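Local coordinates for transcription factor tau subunit sfc1 (Schizosaccharomyces pombe, PDB 4BJJ), which forms, through this N-terminal domain, a heterodimer with Sfc7 within the TFIIIC complex, which activates tRNA and 5S RNA genes by binding promoter elements inside them, at residues 11-15 with 42-46; 29-33 with 54-58; 69-75 with 96-101. The protein carries 3 engineered substitutions. All blocks are in the same frame, centred on the assembly; numbering follows the deposited sequence.

How the contacts relate
From the N terminus, strand 12-18 follows the short strand 6-7, and contact 1 closes the loop back to it from helix 35-47, laying that helix against one face of the sheet. Contact 2 opens inside this loop, at the end of helix 25-30, and closes beyond it at strand 55-56, so contacts 1 and 2 cross along the chain without touching. Contact 3 follows both in series and pairs strand 68-73 with strand 88-100. It joins the other two: Leu15 O meets Phe99 N at 2.7 Å, a probable hydrogen bond between parallel strands, and Leu54 O meets Ala70 N at 2.9 Å, another, toward contact 2. Together they tie both helices into one mixed sheet.

Contact 1: 11-15 with 42-46; sequences NEYAL and CQTSF. With HG (mercury (II) ion), chain C.
Helix 35-47 packs across strand 12-15, the axes of the two short segments approaching to 8.8 Å with 121° between their N-to-C directions. The strand is extended (phi -105 to -140°, psi 130 to 160°), and Glu12 and Ala14 direct their CA-to-CB bonds toward the helix while that of Tyr13 points away. Cys42 comes first on the helix, its CA 6.0 Å from that of Ala14. With chi1 in t, its SG lies 3.8 Å from Ala14 CB and binds a mercury ion, SG to HG 2.2 Å, at the edge of this interface. One turn on, Ser45 OG (chi1 p) donates a hydrogen bond to Cys42 O within the helix (2.7 Å), and touches Ala14 CB at 4.0 Å. Phe46, with chi1 near -80°, provides the largest surface. Its ring presents its edge to the strand: CZ is 3.8 Å from Tyr13 C, CE2 4.0 Å from Ala14 N, and CE1 3.6 Å from Glu12 OE1. Phe46 CE2 and Ala14 CB make an apolar contact at 4.2 Å. With only a methyl at Ala14, the helix packs on the sheet through van der Waals contact. Glu12 spends its other oxygen, OE2, on a salt bridge to Arg96. Strand 12-18 lies parallel to strand 88-100 on one side, while Tyr13, Ala14 and Leu15 pair antiparallel with a strand of the Sfc7 chain, extending the sheet across the heterodimer interface.

Contact 2: 29-33 with 54-58; sequences FQTLG and LELNL
Leu32 sets its CD2 against two leucines of the facing segment, 3.7 Å from Leu56 CD1 and 4.1 Å from Leu54 CD2. It stands in the Schellman motif that ends helix 25-30. Gly33, at phi 101° and psi 6°, is the C-prime residue; its N bonds to Gln30 O at 2.8 Å across a type I turn, Gln30 to Gly33, while Gly34 N reaches back to Phe29 O. A CB at these angles would press on the preceding carbonyl. Residues 54-56 are extended (phi -116 to -159°, psi 131 to 141°), and the backbones come closest at Thr31 with Asn57, CA to CA 4.8 Å, and Leu32 with Leu56, 5.0 Å. Here the helix terminus docks on strand 55-56. Leu32 has chi1 m and chi2 t, whereas Leu54 and Leu56 both have chi1 t and chi2 p. Leu32 CD2 sits between the ends of Leu54 and Leu56, which do not meet each other here, although none of the three CA-to-CB bonds points straight across. Around Leu32 stand Ile38 of helix 35-47 and His18 of strand 12-18, and the Sfc7 chain adds an apolar side chain. Thr31 (chi1 p) puts OG1 3.6 Å from Leu56 CD1, but this hydroxyl is hydrogen-bonded with Phe28 O and His18 NE2; Thr31 CG2 lies 4.3 Å from Leu58 CD2. The backbones also meet through CA-H...O contacts, Leu32 CA to Glu55 O at 3.6 Å and Thr31 CA to Asn57 O at 3.4 Å. Thr31 O accepts the single hydrogen bond between the segments, from Asn57 N at 2.7 Å and 162°.

Contact 3: 69-75 with 96-101; sequences QARVQSR and RQVFLF
Strands 71-73 and 96-100 run antiparallel, their axes 4.8 Å apart and 161° between directions. Val72 faces Phe99 in a non-hydrogen-bonded pair (CA to CA 4.7 Å), flanked by the hydrogen-bonded pairs Arg71-Leu100 and Gln73-Val98. On the Val72 face, Val72 CG2 rests 3.8 Å from Phe99 CD2. Ala70 is the small bump between two rings: its CB lies 3.9 Å from Phe99 CB, at that ring's edge, and seats over the face of Phe101 in a CH-pi contact, 3.7 Å from the centroid. On the other face, Val98 (chi1 t) and Leu100 (chi1 m) form a ridge that Arg75 lies along, NH2 3.9 Å from Val98 CG1 and NH1 3.6 Å from Leu100 CD2; Gln73 CB touches Leu100 CD1 at 4.1 Å. Salt bridges to Glu17 and Asp77 hold the guanidinium. Leu100 N bonds to Arg71 O at 2.8 Å, Arg71 N weakly to Leu100 O at 3.4 Å. Gln73 N bonds to Val98 O at 3.0 Å. Val98 N bonds to Gln73 O at 2.7 Å. Main-chain hydrogen bonds thus define the register of this pair, consistent with a Tau95 barrel-type domain, while apolar packing joins the Val72 face and Arg75 lies over Val98 and Leu100.

Contact 1: 11-15 with 42-46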
loop_
_atom_site.group_PDB
_atom_site.type_symbol
_atom_site.label_atom_id
_atom_site.label_comp_id
_atom_site.label_asym_id
_atom_site.label_seq_id
_atom_site.Cartn_x
_atom_site.Cartn_y
_atom_site.Cartn_z
ATOM N N ASN A 11 -3.690 -13.330 4.156
ATOM C CA ASN A 11 -4.225 -12.578 3.047
ATOM C C ASN A 11 -3.128 -11.763 2.390
ATOM O O ASN A 11 -2.227 -11.253 3.061
ATOM C CB ASN A 11 -5.337 -11.653 3.533
ATOM C CG ASN A 11 -6.388 -12.381 4.349
ATOM O OD1 ASN A 11 -6.853 -13.441 3.980
ATOM N ND2 ASN A 11 -6.749 -11.807 5.477
ATOM N N GLU A 12 -3.215 -11.634 1.076
ATOM C CA GLU A 12 -2.234 -10.885 0.329
ATOM C C GLU A 12 -2.882 -9.961 -0.690
ATOM O O GLU A 12 -3.992 -10.200 -1.148
ATOM C CB GLU A 12 -1.282 -11.857 -0.337
ATOM C CG GLU A 12 -0.482 -12.701 0.653
ATOM C CD GLU A 12 0.587 -13.535 -0.032
ATOM O OE1 GLU A 12 0.336 -13.951 -1.185
ATOM O OE2 GLU A 12 1.681 -13.747 0.563
ATOM N N TYR A 13 -2.173 -8.890 -1.036
ATOM C CA TYR A 13 -2.697 -7.884 -1.950
ATOM C C TYR A 13 -1.635 -7.388 -2.907
ATOM O O TYR A 13 -0.440 -7.508 -2.634
ATOM C CB TYR A 13 -3.195 -6.667 -1.184
ATOM C CG TYR A 13 -4.347 -6.930 -0.272
ATOM C CD1 TYR A 13 -4.159 -7.530 0.961
ATOM C CD2 TYR A 13 -5.621 -6.563 -0.639
ATOM C CE1 TYR A 13 -5.228 -7.765 1.791
ATOM C CE2 TYR A 13 -6.667 -6.771 0.168
ATOM C CZ TYR A 13 -6.482 -7.367 1.385
ATOM O OH TYR A 13 -7.585 -7.567 2.181
ATOM N N ALA A 14 -2.091 -6.798 -4.010
ATOM C CA ALA A 14 -1.233 -5.972 -4.854
ATOM C C ALA A 14 -1.562 -4.497 -4.645
ATOM O O ALA A 14 -2.694 -4.138 -4.348
ATOM C CB ALA A 14 -1.441 -6.331 -6.310
ATOM N N LEU A 15 -0.589 -3.630 -4.850
ATOM C CA LEU A 15 -0.807 -2.215 -4.582
ATOM C C LEU A 15 -0.433 -1.424 -5.805
ATOM O O LEU A 15 0.626 -1.611 -6.355
ATOM C CB LEU A 15 0.028 -1.774 -3.384
ATOM C CG LEU A 15 0.158 -0.267 -3.135
ATOM C CD1 LEU A 15 -1.168 0.296 -2.672
ATOM C CD2 LEU A 15 1.272 0.009 -2.125
ATOM N N CYS A 42 -3.539 -7.411 -11.463
ATOM C CA CYS A 42 -3.260 -8.011 -10.157
ATOM C C CYS A 42 -3.146 -9.543 -10.218
ATOM O O CYS A 42 -2.266 -10.139 -9.589
ATOM C CB CYS A 42 -4.326 -7.609 -9.137
ATOM S SG CYS A 42 -4.294 -8.574 -7.578
ATOM N N GLN A 43 -4.052 -10.190 -10.924
ATOM C CA GLN A 43 -3.998 -11.620 -11.046
ATOM C C GLN A 43 -2.657 -12.112 -11.699
ATOM O O GLN A 43 -2.068 -13.099 -11.253
ATOM C CB GLN A 43 -5.190 -12.085 -11.878
ATOM C CG GLN A 43 -5.030 -13.474 -12.487
ATOM C CD GLN A 43 -6.184 -13.849 -13.401
ATOM O OE1 GLN A 43 -6.436 -13.201 -14.431
ATOM N NE2 GLN A 43 -6.897 -14.899 -13.021
ATOM N N THR A 44 -2.200 -11.454 -12.760
ATOM C CA THR A 44 -0.924 -11.807 -13.366
ATOM C C THR A 44 0.208 -11.681 -12.349
ATOM O O THR A 44 1.112 -12.520 -12.318
ATOM C CB THR A 44 -0.585 -10.911 -14.552
ATOM O OG1 THR A 44 -1.652 -10.910 -15.496
ATOM C CG2 THR A 44 0.681 -11.386 -15.270
ATOM N N SER A 45 0.150 -10.644 -11.504
ATOM C CA SER A 45 1.235 -10.410 -10.539
ATOM C C SER A 45 1.380 -11.565 -9.544
ATOM O O SER A 45 2.479 -11.802 -9.021
ATOM C CB SER A 45 1.139 -9.034 -9.813
ATOM O OG SER A 45 0.033 -8.943 -8.954
ATOM N N PHE A 46 0.296 -12.311 -9.330
ATOM C CA PHE A 46 0.314 -13.455 -8.427
ATOM C C PHE A 46 0.552 -14.785 -9.127
ATOM O O PHE A 46 1.170 -15.682 -8.564
ATOM C CB PHE A 46 -0.987 -13.515 -7.639
ATOM C CG PHE A 46 -1.014 -12.564 -6.472
ATOM C CD1 PHE A 46 -0.465 -12.933 -5.267
ATOM C CD2 PHE A 46 -1.548 -11.292 -6.598
ATOM C CE1 PHE A 46 -0.476 -12.072 -4.207
ATOM C CE2 PHE A 46 -1.563 -10.428 -5.543
ATOM C CZ PHE A 46 -1.019 -10.806 -4.352
HETATM HG HG HG C . -5.231 -10.545 -7.764
#

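Contact 2: 29-33 with 54-58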
loop_
_atom_site.group_PDB
_atom_site.type_symbol
_atom_site.label_atom_id
_atom_site.label_comp_id
_atom_site.label_asym_id
_atom_site.label_seq_id
_atom_site.Cartn_x
_atom_site.Cartn_y
_atom_site.Cartn_z
ATOM N N PHE A 29 -10.511 4.921 -12.816
ATOM C CA PHE A 29 -10.206 3.521 -13.105
ATOM C C PHE A 29 -9.860 3.320 -14.564
ATOM O O PHE A 29 -9.066 2.455 -14.914
ATOM C CB PHE A 29 -11.405 2.649 -12.793
ATOM C CG PHE A 29 -11.668 2.493 -11.343
ATOM C CD1 PHE A 29 -10.647 2.135 -10.478
ATOM C CD2 PHE A 29 -12.938 2.689 -10.839
ATOM C CE1 PHE A 29 -10.888 1.987 -9.137
ATOM C CE2 PHE A 29 -13.182 2.536 -9.508
ATOM C CZ PHE A 29 -12.155 2.180 -8.650
ATOM N N GLN A 30 -10.478 4.122 -15.407
ATOM C CA GLN A 30 -10.229 4.055 -16.829
ATOM C C GLN A 30 -8.775 4.421 -17.177
ATOM O O GLN A 30 -8.229 3.916 -18.175
ATOM C CB GLN A 30 -11.226 4.948 -17.560
ATOM C CG GLN A 30 -11.198 4.816 -19.060
ATOM C CD GLN A 30 -11.284 3.377 -19.512
ATOM O OE1 GLN A 30 -12.051 2.576 -18.946
ATOM N NE2 GLN A 30 -10.456 3.022 -20.511
ATOM N N THR A 31 -8.115 5.231 -16.339
ATOM C CA THR A 31 -6.728 5.607 -16.635
ATOM C C THR A 31 -5.788 4.398 -16.636
ATOM O O THR A 31 -4.672 4.461 -17.172
ATOM C CB THR A 31 -6.151 6.650 -15.663
ATOM O OG1 THR A 31 -6.062 6.090 -14.353
ATOM C CG2 THR A 31 -6.984 7.932 -15.650
ATOM N N LEU A 32 -6.245 3.321 -16.005
ATOM C CA LEU A 32 -5.500 2.066 -15.928
ATOM C C LEU A 32 -6.157 1.010 -16.808
ATOM O O LEU A 32 -5.780 -0.145 -16.778
ATOM C CB LEU A 32 -5.475 1.573 -14.493
ATOM C CG LEU A 32 -4.727 2.464 -13.518
ATOM C CD1 LEU A 32 -4.956 1.989 -12.115
ATOM C CD2 LEU A 32 -3.234 2.488 -13.830
ATOM N N GLY A 33 -7.152 1.421 -17.583
ATOM C CA GLY A 33 -7.778 0.550 -18.549
ATOM C C GLY A 33 -9.100 -0.004 -18.083
ATOM O O GLY A 33 -9.689 -0.843 -18.757
ATOM N N LEU A 54 1.371 -3.060 -16.125
ATOM C CA LEU A 54 0.216 -2.194 -16.062
ATOM C C LEU A 54 0.575 -0.857 -16.690
ATOM O O LEU A 54 1.670 -0.338 -16.507
ATOM C CB LEU A 54 -0.229 -2.030 -14.610
ATOM C CG LEU A 54 -1.507 -1.267 -14.292
ATOM C CD1 LEU A 54 -2.722 -1.911 -14.899
ATOM C CD2 LEU A 54 -1.660 -1.184 -12.771
ATOM N N GLU A 55 -0.376 -0.296 -17.415
ATOM C CA GLU A 55 -0.158 0.921 -18.166
ATOM C C GLU A 55 -1.085 2.062 -17.686
ATOM O O GLU A 55 -2.250 1.840 -17.386
ATOM C CB GLU A 55 -0.404 0.605 -19.633
ATOM C CG GLU A 55 0.190 1.588 -20.596
ATOM C CD GLU A 55 0.052 1.122 -22.019
ATOM O OE1 GLU A 55 0.931 0.366 -22.466
ATOM O OE2 GLU A 55 -0.935 1.506 -22.684
ATOM N N LEU A 56 -0.541 3.273 -17.598
ATOM C CA LEU A 56 -1.288 4.429 -17.123
ATOM C C LEU A 56 -1.448 5.474 -18.219
ATOM O O LEU A 56 -0.483 5.873 -18.896
ATOM C CB LEU A 56 -0.588 5.057 -15.918
ATOM C CG LEU A 56 -1.224 6.327 -15.326
ATOM C CD1 LEU A 56 -2.517 6.021 -14.599
ATOM C CD2 LEU A 56 -0.246 6.989 -14.395
ATOM N N ASN A 57 -2.684 5.916 -18.369
ATOM C CA ASN A 57 -3.037 6.943 -19.339
ATOM C C ASN A 57 -3.907 8.028 -18.693
ATOM O O ASN A 57 -5.130 7.904 -18.638
ATOM C CB ASN A 57 -3.790 6.292 -20.503
ATOM C CG ASN A 57 -3.941 7.208 -21.671
ATOM O OD1 ASN A 57 -3.433 8.319 -21.675
ATOM N ND2 ASN A 57 -4.641 6.750 -22.673
ATOM N N LEU A 58 -3.267 9.076 -18.189
ATOM C CA LEU A 58 -3.963 10.148 -17.471
ATOM C C LEU A 58 -4.742 11.107 -18.349
ATOM O O LEU A 58 -5.707 11.710 -17.889
ATOM C CB LEU A 58 -2.971 10.975 -16.663
ATOM C CG LEU A 58 -2.293 10.272 -15.493
ATOM C CD1 LEU A 58 -1.261 11.206 -14.891
ATOM C CD2 LEU A 58 -3.325 9.833 -14.469
#

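Contact 3: 69-75 with 96-101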
loop_
_atom_site.group_PDB
_atom_site.type_symbol
_atom_site.label_atom_id
_atom_site.label_comp_id
_atom_site.label_asym_id
_atom_site.label_seq_id
_atom_site.Cartn_x
_atom_site.Cartn_y
_atom_site.Cartn_z
ATOM N N GLN A 69 4.197 2.791 -18.650
ATOM C CA GLN A 69 4.205 1.504 -17.964
ATOM C C GLN A 69 4.719 1.639 -16.531
ATOM O O GLN A 69 5.678 2.363 -16.278
ATOM C CB GLN A 69 5.103 0.539 -18.720
ATOM C CG GLN A 69 4.684 0.296 -20.169
ATOM C CD GLN A 69 3.795 -0.911 -20.356
ATOM O OE1 GLN A 69 3.453 -1.607 -19.408
ATOM N NE2 GLN A 69 3.420 -1.169 -21.598
ATOM N N ALA A 70 4.075 0.953 -15.590
ATOM C CA ALA A 70 4.530 0.935 -14.210
ATOM C C ALA A 70 5.836 0.204 -14.067
ATOM O O ALA A 70 6.080 -0.773 -14.756
ATOM C CB ALA A 70 3.519 0.252 -13.321
ATOM N N ARG A 71 6.636 0.661 -13.117
ATOM C CA ARG A 71 7.708 -0.121 -12.566
ATOM C C ARG A 71 7.091 -1.027 -11.512
ATOM O O ARG A 71 6.364 -0.574 -10.644
ATOM C CB ARG A 71 8.777 0.785 -11.958
ATOM C CG ARG A 71 9.545 1.586 -13.000
ATOM C CD ARG A 71 10.912 1.971 -12.488
ATOM N NE ARG A 71 11.891 0.905 -12.699
ATOM C CZ ARG A 71 13.099 0.880 -12.140
ATOM N NH1 ARG A 71 13.475 1.854 -11.318
ATOM N NH2 ARG A 71 13.926 -0.127 -12.388
ATOM N N VAL A 72 7.375 -2.320 -11.611
ATOM C CA VAL A 72 6.792 -3.301 -10.721
ATOM C C VAL A 72 7.860 -3.775 -9.748
ATOM O O VAL A 72 8.976 -4.107 -10.155
ATOM C CB VAL A 72 6.275 -4.489 -11.503
ATOM C CG1 VAL A 72 5.585 -5.482 -10.574
ATOM C CG2 VAL A 72 5.354 -4.012 -12.583
ATOM N N GLN A 73 7.529 -3.793 -8.462
ATOM C CA GLN A 73 8.489 -4.237 -7.486
ATOM C C GLN A 73 7.806 -4.805 -6.256
ATOM O O GLN A 73 6.627 -4.583 -6.035
ATOM C CB GLN A 73 9.397 -3.074 -7.114
ATOM C CG GLN A 73 10.575 -3.461 -6.278
ATOM C CD GLN A 73 11.402 -4.515 -6.942
ATOM O OE1 GLN A 73 11.070 -5.698 -6.929
ATOM N NE2 GLN A 73 12.482 -4.092 -7.548
ATOM N N SER A 74 8.541 -5.583 -5.475
ATOM C CA SER A 74 8.048 -5.970 -4.157
ATOM C C SER A 74 8.865 -5.246 -3.103
ATOM O O SER A 74 10.049 -4.981 -3.292
ATOM C CB SER A 74 8.135 -7.478 -3.944
ATOM O OG SER A 74 9.476 -7.902 -3.892
ATOM N N ARG A 75 8.198 -4.908 -2.007
ATOM C CA ARG A 75 8.837 -4.361 -0.821
ATOM C C ARG A 75 8.337 -5.245 0.278
ATOM O O ARG A 75 8.113 -6.423 0.044
ATOM C CB ARG A 75 8.468 -2.886 -0.612
ATOM C CG ARG A 75 8.885 -2.048 -1.807
ATOM C CD ARG A 75 8.696 -0.575 -1.629
ATOM N NE ARG A 75 7.296 -0.215 -1.541
ATOM C CZ ARG A 75 6.775 0.899 -2.040
ATOM N NH1 ARG A 75 7.529 1.770 -2.699
ATOM N NH2 ARG A 75 5.480 1.116 -1.920
ATOM N N ARG A 96 2.189 -7.908 -1.575
ATOM C CA ARG A 96 3.281 -8.694 -2.157
ATOM C C ARG A 96 3.905 -8.030 -3.373
ATOM O O ARG A 96 5.069 -8.267 -3.656
ATOM C CB ARG A 96 2.826 -10.107 -2.525
ATOM C CG ARG A 96 2.426 -10.995 -1.351
ATOM C CD ARG A 96 3.433 -11.044 -0.237
ATOM N NE ARG A 96 4.744 -11.564 -0.613
ATOM C CZ ARG A 96 5.071 -12.859 -0.602
ATOM N NH1 ARG A 96 4.183 -13.781 -0.280
ATOM N NH2 ARG A 96 6.283 -13.237 -0.956
ATOM N N GLN A 97 3.138 -7.217 -4.087
ATOM C CA GLN A 97 3.662 -6.470 -5.224
ATOM C C GLN A 97 3.097 -5.057 -5.350
ATOM O O GLN A 97 1.966 -4.777 -4.974
ATOM C CB GLN A 97 3.468 -7.224 -6.556
ATOM C CG GLN A 97 4.826 -7.426 -7.237
ATOM C CD GLN A 97 4.774 -8.247 -8.500
ATOM O OE1 GLN A 97 3.934 -8.039 -9.361
ATOM N NE2 GLN A 97 5.715 -9.157 -8.638
ATOM N N VAL A 98 3.910 -4.176 -5.914
ATOM C CA VAL A 98 3.554 -2.786 -6.067
ATOM C C VAL A 98 3.752 -2.366 -7.508
ATOM O O VAL A 98 4.788 -2.644 -8.092
ATOM C CB VAL A 98 4.434 -1.887 -5.170
ATOM C CG1 VAL A 98 3.846 -0.522 -5.084
ATOM C CG2 VAL A 98 4.516 -2.457 -3.796
ATOM N N PHE A 99 2.758 -1.692 -8.066
ATOM C CA PHE A 99 2.903 -0.989 -9.335
ATOM C C PHE A 99 3.155 0.491 -9.024
ATOM O O PHE A 99 2.292 1.195 -8.485
ATOM C CB PHE A 99 1.646 -1.170 -10.187
ATOM C CG PHE A 99 1.345 -2.606 -10.543
ATOM C CD1 PHE A 99 0.703 -3.441 -9.635
ATOM C CD2 PHE A 99 1.705 -3.119 -11.797
ATOM C CE1 PHE A 99 0.417 -4.746 -9.963
ATOM C CE2 PHE A 99 1.422 -4.435 -12.135
ATOM C CZ PHE A 99 0.769 -5.248 -11.222
ATOM N N LEU A 100 4.357 0.935 -9.352
ATOM C CA LEU A 100 4.844 2.262 -9.001
ATOM C C LEU A 100 4.683 3.213 -10.168
ATOM O O LEU A 100 5.404 3.136 -11.160
ATOM C CB LEU A 100 6.317 2.193 -8.602
ATOM C CG LEU A 100 6.648 1.264 -7.424
ATOM C CD1 LEU A 100 8.076 0.776 -7.515
ATOM C CD2 LEU A 100 6.443 1.912 -6.093
ATOM N N PHE A 101 3.715 4.104 -10.042
ATOM C CA PHE A 101 3.539 5.174 -10.995
ATOM C C PHE A 101 4.007 6.507 -10.412
ATOM O O PHE A 101 4.535 7.326 -11.145
ATOM C CB PHE A 101 2.087 5.265 -11.444
ATOM C CG PHE A 101 1.688 4.199 -12.379
ATOM C CD1 PHE A 101 2.225 4.147 -13.649
ATOM C CD2 PHE A 101 0.774 3.249 -12.000
ATOM C CE1 PHE A 101 1.855 3.159 -14.521
ATOM C CE2 PHE A 101 0.401 2.257 -12.878
ATOM C CZ PHE A 101 0.939 2.219 -14.153
#